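Local structure of glycosylation Associate Protein 3 (Streptococcus agalactiae serotype V, 6OYC) at residues Gly67-Leu72 with Ile109-Lys114; Glu89-Phe94 with Thr118-Leu123. The protein probably works in the accessory Sec system, as part of a complex with Gap1 and Gap2 linked to glycosylation and secretion, with a likely sugar-binding role. One frame throughout, in Å; residues are numbered along the deposited sequence.

Interaction 1: residues Gly67-Leu72 with Ile109-Lys114; sequences GTRYSL and IFIYPK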
loop_
_atom_site.group_PDB
_atom_site.type_symbol
_atom_site.label_atom_id
_atom_site.label_comp_id
_atom_site.label_asym_id
_atom_site.label_seq_id
_atom_site.Cartn_x
_atom_site.Cartn_y
_atom_site.Cartn_z
ATOM N N GLY C 67 -15.754 2.400 -22.444
ATOM C CA GLY C 67 -15.344 3.624 -23.097
ATOM C C GLY C 67 -14.439 4.527 -22.284
ATOM O O GLY C 67 -13.939 5.513 -22.826
ATOM N N THR C 68 -14.207 4.227 -21.008
ATOM C CA THR C 68 -13.276 5.004 -20.197
ATOM C C THR C 68 -11.852 4.494 -20.414
ATOM O O THR C 68 -11.636 3.321 -20.743
ATOM C CB THR C 68 -13.697 4.922 -18.721
ATOM O OG1 THR C 68 -14.932 5.629 -18.566
ATOM C CG2 THR C 68 -12.642 5.500 -17.739
ATOM N N ARG C 69 -10.883 5.403 -20.294
ATOM C CA ARG C 69 -9.472 5.052 -20.406
ATOM C C ARG C 69 -8.923 4.654 -19.045
ATOM O O ARG C 69 -9.211 5.301 -18.042
ATOM C CB ARG C 69 -8.645 6.224 -20.929
ATOM C CG ARG C 69 -8.952 6.688 -22.336
ATOM C CD ARG C 69 -7.916 7.726 -22.832
ATOM N NE ARG C 69 -7.809 8.893 -21.950
ATOM C CZ ARG C 69 -8.659 9.917 -21.959
ATOM N NH1 ARG C 69 -9.679 9.920 -22.807
ATOM N NH2 ARG C 69 -8.491 10.938 -21.126
ATOM N N TYR C 70 -8.094 3.620 -19.020
ATOM C CA TYR C 70 -7.424 3.227 -17.797
ATOM C C TYR C 70 -5.942 2.977 -18.049
ATOM O O TYR C 70 -5.516 2.631 -19.156
ATOM C CB TYR C 70 -8.071 1.982 -17.178
ATOM C CG TYR C 70 -9.522 2.175 -16.812
ATOM C CD1 TYR C 70 -9.896 2.611 -15.541
ATOM C CD2 TYR C 70 -10.531 1.905 -17.741
ATOM C CE1 TYR C 70 -11.246 2.775 -15.206
ATOM C CE2 TYR C 70 -11.872 2.062 -17.417
ATOM C CZ TYR C 70 -12.222 2.494 -16.152
ATOM O OH TYR C 70 -13.553 2.650 -15.859
ATOM N N SER C 71 -5.171 3.152 -16.984
ATOM C CA SER C 71 -3.748 2.854 -16.953
ATOM C C SER C 71 -3.495 1.611 -16.103
ATOM O O SER C 71 -3.999 1.502 -14.978
ATOM C CB SER C 71 -2.965 4.036 -16.382
ATOM O OG SER C 71 -1.609 3.681 -16.220
ATOM N N LEU C 72 -2.712 0.678 -16.638
ATOM C CA LEU C 72 -2.269 -0.495 -15.898
ATOM C C LEU C 72 -0.755 -0.482 -15.842
ATOM O O LEU C 72 -0.095 -0.370 -16.882
ATOM C CB LEU C 72 -2.757 -1.785 -16.540
ATOM C CG LEU C 72 -2.419 -3.084 -15.802
ATOM C CD1 LEU C 72 -3.194 -3.159 -14.486
ATOM C CD2 LEU C 72 -2.744 -4.263 -16.706
ATOM N N ILE C 109 -2.102 2.134 -21.459
ATOM C CA ILE C 109 -3.398 2.767 -21.342
ATOM C C ILE C 109 -4.312 2.086 -22.340
ATOM O O ILE C 109 -3.951 1.929 -23.512
ATOM C CB ILE C 109 -3.314 4.281 -21.586
ATOM C CG1 ILE C 109 -2.429 4.916 -20.512
ATOM C CG2 ILE C 109 -4.714 4.903 -21.562
ATOM C CD1 ILE C 109 -2.376 6.430 -20.574
ATOM N N PHE C 110 -5.477 1.662 -21.877
ATOM C CA PHE C 110 -6.432 0.981 -22.728
ATOM C C PHE C 110 -7.802 1.576 -22.460
ATOM O O PHE C 110 -8.036 2.177 -21.408
ATOM C CB PHE C 110 -6.453 -0.523 -22.450
ATOM C CG PHE C 110 -6.972 -0.872 -21.064
ATOM C CD1 PHE C 110 -6.112 -0.877 -19.971
ATOM C CD2 PHE C 110 -8.315 -1.171 -20.858
ATOM C CE1 PHE C 110 -6.575 -1.186 -18.696
ATOM C CE2 PHE C 110 -8.791 -1.476 -19.590
ATOM C CZ PHE C 110 -7.919 -1.481 -18.500
ATOM N N ILE C 111 -8.709 1.387 -23.413
ATOM C CA ILE C 111 -10.119 1.701 -23.223
ATOM C C ILE C 111 -10.853 0.421 -22.850
ATOM O O ILE C 111 -10.709 -0.599 -23.526
ATOM C CB ILE C 111 -10.720 2.341 -24.483
ATOM C CG1 ILE C 111 -10.352 3.829 -24.521
ATOM C CG2 ILE C 111 -12.219 2.151 -24.504
ATOM C CD1 ILE C 111 -10.231 4.360 -25.913
ATOM N N TYR C 112 -11.605 0.457 -21.759
ATOM C CA TYR C 112 -12.451 -0.674 -21.417
ATOM C C TYR C 112 -13.504 -0.818 -22.509
ATOM O O TYR C 112 -14.319 0.097 -22.688
ATOM C CB TYR C 112 -13.103 -0.473 -20.053
ATOM C CG TYR C 112 -13.843 -1.683 -19.523
ATOM C CD1 TYR C 112 -13.164 -2.876 -19.218
ATOM C CD2 TYR C 112 -15.224 -1.631 -19.298
ATOM C CE1 TYR C 112 -13.858 -3.988 -18.709
ATOM C CE2 TYR C 112 -15.920 -2.731 -18.783
ATOM C CZ TYR C 112 -15.237 -3.908 -18.493
ATOM O OH TYR C 112 -15.946 -4.991 -18.003
ATOM N N PRO C 113 -13.512 -1.912 -23.265
ATOM C CA PRO C 113 -14.267 -1.944 -24.523
ATOM C C PRO C 113 -15.758 -2.175 -24.318
ATOM O O PRO C 113 -16.198 -2.677 -23.284
ATOM C CB PRO C 113 -13.629 -3.113 -25.274
ATOM C CG PRO C 113 -13.148 -4.009 -24.203
ATOM C CD PRO C 113 -12.686 -3.117 -23.088
ATOM N N LYS C 114 -16.527 -1.825 -25.369
ATOM C CA LYS C 114 -17.989 -1.846 -25.312
ATOM C C LYS C 114 -18.553 -3.248 -25.141
ATOM O O LYS C 114 -19.635 -3.403 -24.571
ATOM C CB LYS C 114 -18.608 -1.234 -26.571
ATOM C CG LYS C 114 -18.786 0.288 -26.611
ATOM C CD LYS C 114 -17.544 1.047 -26.191
ATOM C CE LYS C 114 -16.651 1.188 -27.406
ATOM N NZ LYS C 114 -15.483 2.061 -27.184
#
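Tyr70 and Phe110 form a hydrogen-bonded pair between antiparallel strands, Tyr70 N giving to Phe110 O at 2.8 Å and Phe110 N to Tyr70 O at 2.9 Å. On the buried side of this pair, CB of Tyr70 lies off-centre over the Phe110 ring, 4.1 Å from its centroid, a CH-pi contact. The chi1 of Phe110 (66°) sets CG between its own backbone N and carbonyl carbon, and the ring lies against Tyr70 CB and O. The two rings themselves meet only obliquely, their planes at 31°. On the same side Tyr112 CB touches Tyr70 CE2, while Leu72 CB comes to the edge of the Phe110 ring.

The other face carries the non-hydrogen-bonded pairs Arg69 with Ile111 and Ser71 with Ile109. There Arg69 CG packs on Ile111 CG1 at 3.9 Å, and Ile109 CG2 rests near the carbonyl oxygen of Tyr70. Bonding runs past the regular strands into the loops: Tyr112 N reaches Thr68 O, and Gly67 N meets Tyr112 O in a short, nearly linear bond of 2.7 Å. Gly67 CA lies against Ile111 CG2; at its phi of 92° a side chain would be jammed against the preceding carbonyl oxygen.

Farther out, Tyr70 OH bonds to Arg65 N, tying the ring to the approach to its strand. Strand 69-78 runs between 107-111 and 130-140 in an antiparallel sheet; Tyr70 and Leu72 touch Leu138 of 130-140, and Phe110 packs against Ile88 of strand 84-91 in the other sheet.

Interaction 2: residues Glu89-Phe94 with Thr118-Leu123; sequences EFYNRF and TYTISL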
loop_
_atom_site.group_PDB
_atom_site.type_symbol
_atom_site.label_atom_id
_atom_site.label_comp_id
_atom_site.label_asym_id
_atom_site.label_seq_id
_atom_site.Cartn_x
_atom_site.Cartn_y
_atom_site.Cartn_z
ATOM N N GLU C 89 -7.655 -9.383 -20.410
ATOM C CA GLU C 89 -8.560 -9.979 -21.382
ATOM C C GLU C 89 -10.003 -9.666 -21.010
ATOM O O GLU C 89 -10.366 -9.714 -19.833
ATOM C CB GLU C 89 -8.364 -11.502 -21.469
ATOM C CG GLU C 89 -9.117 -12.143 -22.636
ATOM C CD GLU C 89 -8.432 -13.404 -23.168
ATOM O OE1 GLU C 89 -7.409 -13.847 -22.602
ATOM O OE2 GLU C 89 -8.930 -13.960 -24.157
ATOM N N PHE C 90 -10.822 -9.367 -22.018
ATOM C CA PHE C 90 -12.209 -8.983 -21.830
ATOM C C PHE C 90 -13.140 -10.096 -22.309
ATOM O O PHE C 90 -12.844 -10.803 -23.285
ATOM C CB PHE C 90 -12.496 -7.658 -22.551
ATOM C CG PHE C 90 -11.441 -6.591 -22.279
ATOM C CD1 PHE C 90 -11.356 -5.973 -21.037
ATOM C CD2 PHE C 90 -10.512 -6.246 -23.249
ATOM C CE1 PHE C 90 -10.364 -5.002 -20.774
ATOM C CE2 PHE C 90 -9.522 -5.277 -22.996
ATOM C CZ PHE C 90 -9.453 -4.660 -21.755
ATOM N N TYR C 91 -14.259 -10.257 -21.603
ATOM C CA TYR C 91 -15.185 -11.355 -21.837
ATOM C C TYR C 91 -16.597 -10.803 -21.868
ATOM O O TYR C 91 -16.956 -9.937 -21.057
ATOM C CB TYR C 91 -15.071 -12.458 -20.758
ATOM C CG TYR C 91 -13.706 -13.125 -20.726
ATOM C CD1 TYR C 91 -12.659 -12.583 -19.979
ATOM C CD2 TYR C 91 -13.459 -14.290 -21.461
ATOM C CE1 TYR C 91 -11.409 -13.177 -19.958
ATOM C CE2 TYR C 91 -12.220 -14.894 -21.440
ATOM C CZ TYR C 91 -11.195 -14.332 -20.695
ATOM O OH TYR C 91 -9.966 -14.938 -20.672
ATOM N N ASN C 92 -17.386 -11.278 -22.822
ATOM C CA ASN C 92 -18.779 -10.878 -22.864
ATOM C C ASN C 92 -19.547 -11.692 -21.830
ATOM O O ASN C 92 -18.984 -12.487 -21.068
ATOM C CB ASN C 92 -19.346 -11.024 -24.272
ATOM C CG ASN C 92 -19.361 -12.457 -24.755
ATOM O OD1 ASN C 92 -19.214 -13.418 -23.977
ATOM N ND2 ASN C 92 -19.531 -12.615 -26.063
ATOM N N ARG C 93 -20.859 -11.512 -21.820
ATOM C CA ARG C 93 -21.709 -12.132 -20.819
ATOM C C ARG C 93 -21.899 -13.625 -21.074
ATOM O O ARG C 93 -22.426 -14.324 -20.206
ATOM C CB ARG C 93 -23.030 -11.334 -20.762
ATOM C CG ARG C 93 -24.336 -12.064 -20.643
ATOM C CD ARG C 93 -25.518 -11.089 -20.531
ATOM N NE ARG C 93 -25.375 -9.967 -19.587
ATOM C CZ ARG C 93 -25.379 -8.683 -19.946
ATOM N NH1 ARG C 93 -25.459 -8.346 -21.232
ATOM N NH2 ARG C 93 -25.277 -7.722 -19.031
ATOM N N PHE C 94 -21.441 -14.146 -22.215
ATOM C CA PHE C 94 -21.406 -15.586 -22.441
ATOM C C PHE C 94 -20.033 -16.169 -22.182
ATOM O O PHE C 94 -19.785 -17.327 -22.513
ATOM C CB PHE C 94 -21.845 -15.925 -23.863
ATOM C CG PHE C 94 -23.177 -15.365 -24.216
ATOM C CD1 PHE C 94 -23.285 -14.083 -24.748
ATOM C CD2 PHE C 94 -24.330 -16.098 -23.979
ATOM C CE1 PHE C 94 -24.519 -13.549 -25.063
ATOM C CE2 PHE C 94 -25.573 -15.573 -24.288
ATOM C CZ PHE C 94 -25.671 -14.299 -24.834
ATOM N N THR C 118 -17.080 -8.805 -18.308
ATOM C CA THR C 118 -16.092 -8.941 -17.246
ATOM C C THR C 118 -14.688 -8.874 -17.841
ATOM O O THR C 118 -14.508 -8.819 -19.063
ATOM C CB THR C 118 -16.257 -10.261 -16.474
ATOM O OG1 THR C 118 -15.941 -11.356 -17.339
ATOM C CG2 THR C 118 -17.677 -10.407 -15.960
ATOM N N TYR C 119 -13.679 -8.901 -16.973
ATOM C CA TYR C 119 -12.309 -8.961 -17.468
ATOM C C TYR C 119 -11.422 -9.656 -16.442
ATOM O O TYR C 119 -11.765 -9.779 -15.266
ATOM C CB TYR C 119 -11.767 -7.558 -17.832
ATOM C CG TYR C 119 -11.526 -6.612 -16.662
ATOM C CD1 TYR C 119 -12.589 -5.997 -15.992
ATOM C CD2 TYR C 119 -10.230 -6.337 -16.219
ATOM C CE1 TYR C 119 -12.365 -5.140 -14.921
ATOM C CE2 TYR C 119 -9.994 -5.470 -15.142
ATOM C CZ TYR C 119 -11.064 -4.877 -14.502
ATOM O OH TYR C 119 -10.835 -4.025 -13.447
ATOM N N THR C 120 -10.289 -10.144 -16.912
ATOM C CA THR C 120 -9.287 -10.756 -16.057
ATOM C C THR C 120 -7.946 -10.119 -16.362
ATOM O O THR C 120 -7.730 -9.577 -17.443
ATOM C CB THR C 120 -9.165 -12.269 -16.285
ATOM O OG1 THR C 120 -8.689 -12.487 -17.615
ATOM C CG2 THR C 120 -10.513 -12.994 -16.080
ATOM N N ILE C 121 -7.021 -10.218 -15.415
ATOM C CA ILE C 121 -5.641 -9.808 -15.647
ATOM C C ILE C 121 -4.751 -10.958 -15.217
ATOM O O ILE C 121 -4.932 -11.500 -14.124
ATOM C CB ILE C 121 -5.284 -8.515 -14.890
ATOM C CG1 ILE C 121 -6.205 -7.371 -15.332
ATOM C CG2 ILE C 121 -3.855 -8.165 -15.143
ATOM C CD1 ILE C 121 -6.076 -6.090 -14.496
ATOM N N SER C 122 -3.808 -11.340 -16.077
ATOM C CA SER C 122 -2.951 -12.493 -15.843
ATOM C C SER C 122 -1.488 -12.094 -15.908
ATOM O O SER C 122 -1.061 -11.410 -16.845
ATOM C CB SER C 122 -3.222 -13.599 -16.862
ATOM O OG SER C 122 -4.474 -14.191 -16.629
ATOM N N LEU C 123 -0.730 -12.515 -14.901
ATOM C CA LEU C 123 0.722 -12.463 -14.937
ATOM C C LEU C 123 1.220 -13.663 -15.726
ATOM O O LEU C 123 0.846 -14.805 -15.430
ATOM C CB LEU C 123 1.275 -12.505 -13.517
ATOM C CG LEU C 123 2.549 -11.788 -13.101
ATOM C CD1 LEU C 123 2.397 -10.286 -13.325
ATOM C CD2 LEU C 123 2.839 -12.095 -11.614
HETATM O O HOH W 1 -8.530 -15.225 -18.243
#
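Tyr91 and Thr120 are joined through a water that lies 2.8 Å from both Tyr91 OH and Thr120 OG1. The two side chains cross obliquely, the edge of the phenol ring turned to the threonine, with CE1 3.7 Å from OG1. A chi1 of -63° places Tyr91 CG anti to its carbonyl carbon, and the ring extends past Thr118 to Thr120. Thr118 and Thr120 share one conformation: chi1 is near 65° in both, which puts OG1 between backbone N and carbonyl carbon. Thr118 OG1 thereby sits 3.7 Å from Tyr91 CB; it also bonds to a bound glycerol, probably from the crystallisation liquor. Glu89, on this same face, brings CB near Thr120 OG1, but its carboxylate leads away to Ser97 and to a salt bridge with Arg87.

On the buried face Phe90 and Tyr119 form the non-hydrogen-bonded pair. Phe90 CD1 meets Tyr119 CB at 3.6 Å, an oblique approach, while the phenol turns away and its OH bonds to Pro62 O. The backbone pairs on either side, Glu89 with Thr120 and Tyr91 with Thr118, are each closed by two N-H...O bonds. Beyond the strand, Asn92 OD1 accepts from Phe94 N, 2.9 Å away, in an Asx turn that starts the bend toward strand 97-103; OD1 also takes Glu96 N.

The two faces of this antiparallel pair thus differ in chemistry. Phe90 and Tyr119 meet by apolar contact on the buried face, whereas the outer face carries hydroxyls, two of them bridged by water, and a carboxylate with partners of its own, consistent with a partly hydrated surface.

How the interactions relate
The contacts belong to two antiparallel sheets within the region of the accessory Sec family, their centres 13 Å apart. Interaction 1 pairs strands 69-78 and 107-111 in one sheet; interaction 2 pairs 84-91 and 118-125 in the other. Their segments alternate along the chain, since 69-78 leads to 84-91 and 107-111 to 118-125, so the chain passes between the sheets at each of these steps. The buried faces pack together: Phe110 CD2 lies 3.8 Å from Phe90 CZ, and Tyr112 CE1 lies 3.6 Å from Tyr119 CD1. Together they form part of an aromatic core between the sheets of a beta-sandwich domain, consistent with the galactose-binding-domain-like clan to which the family belongs.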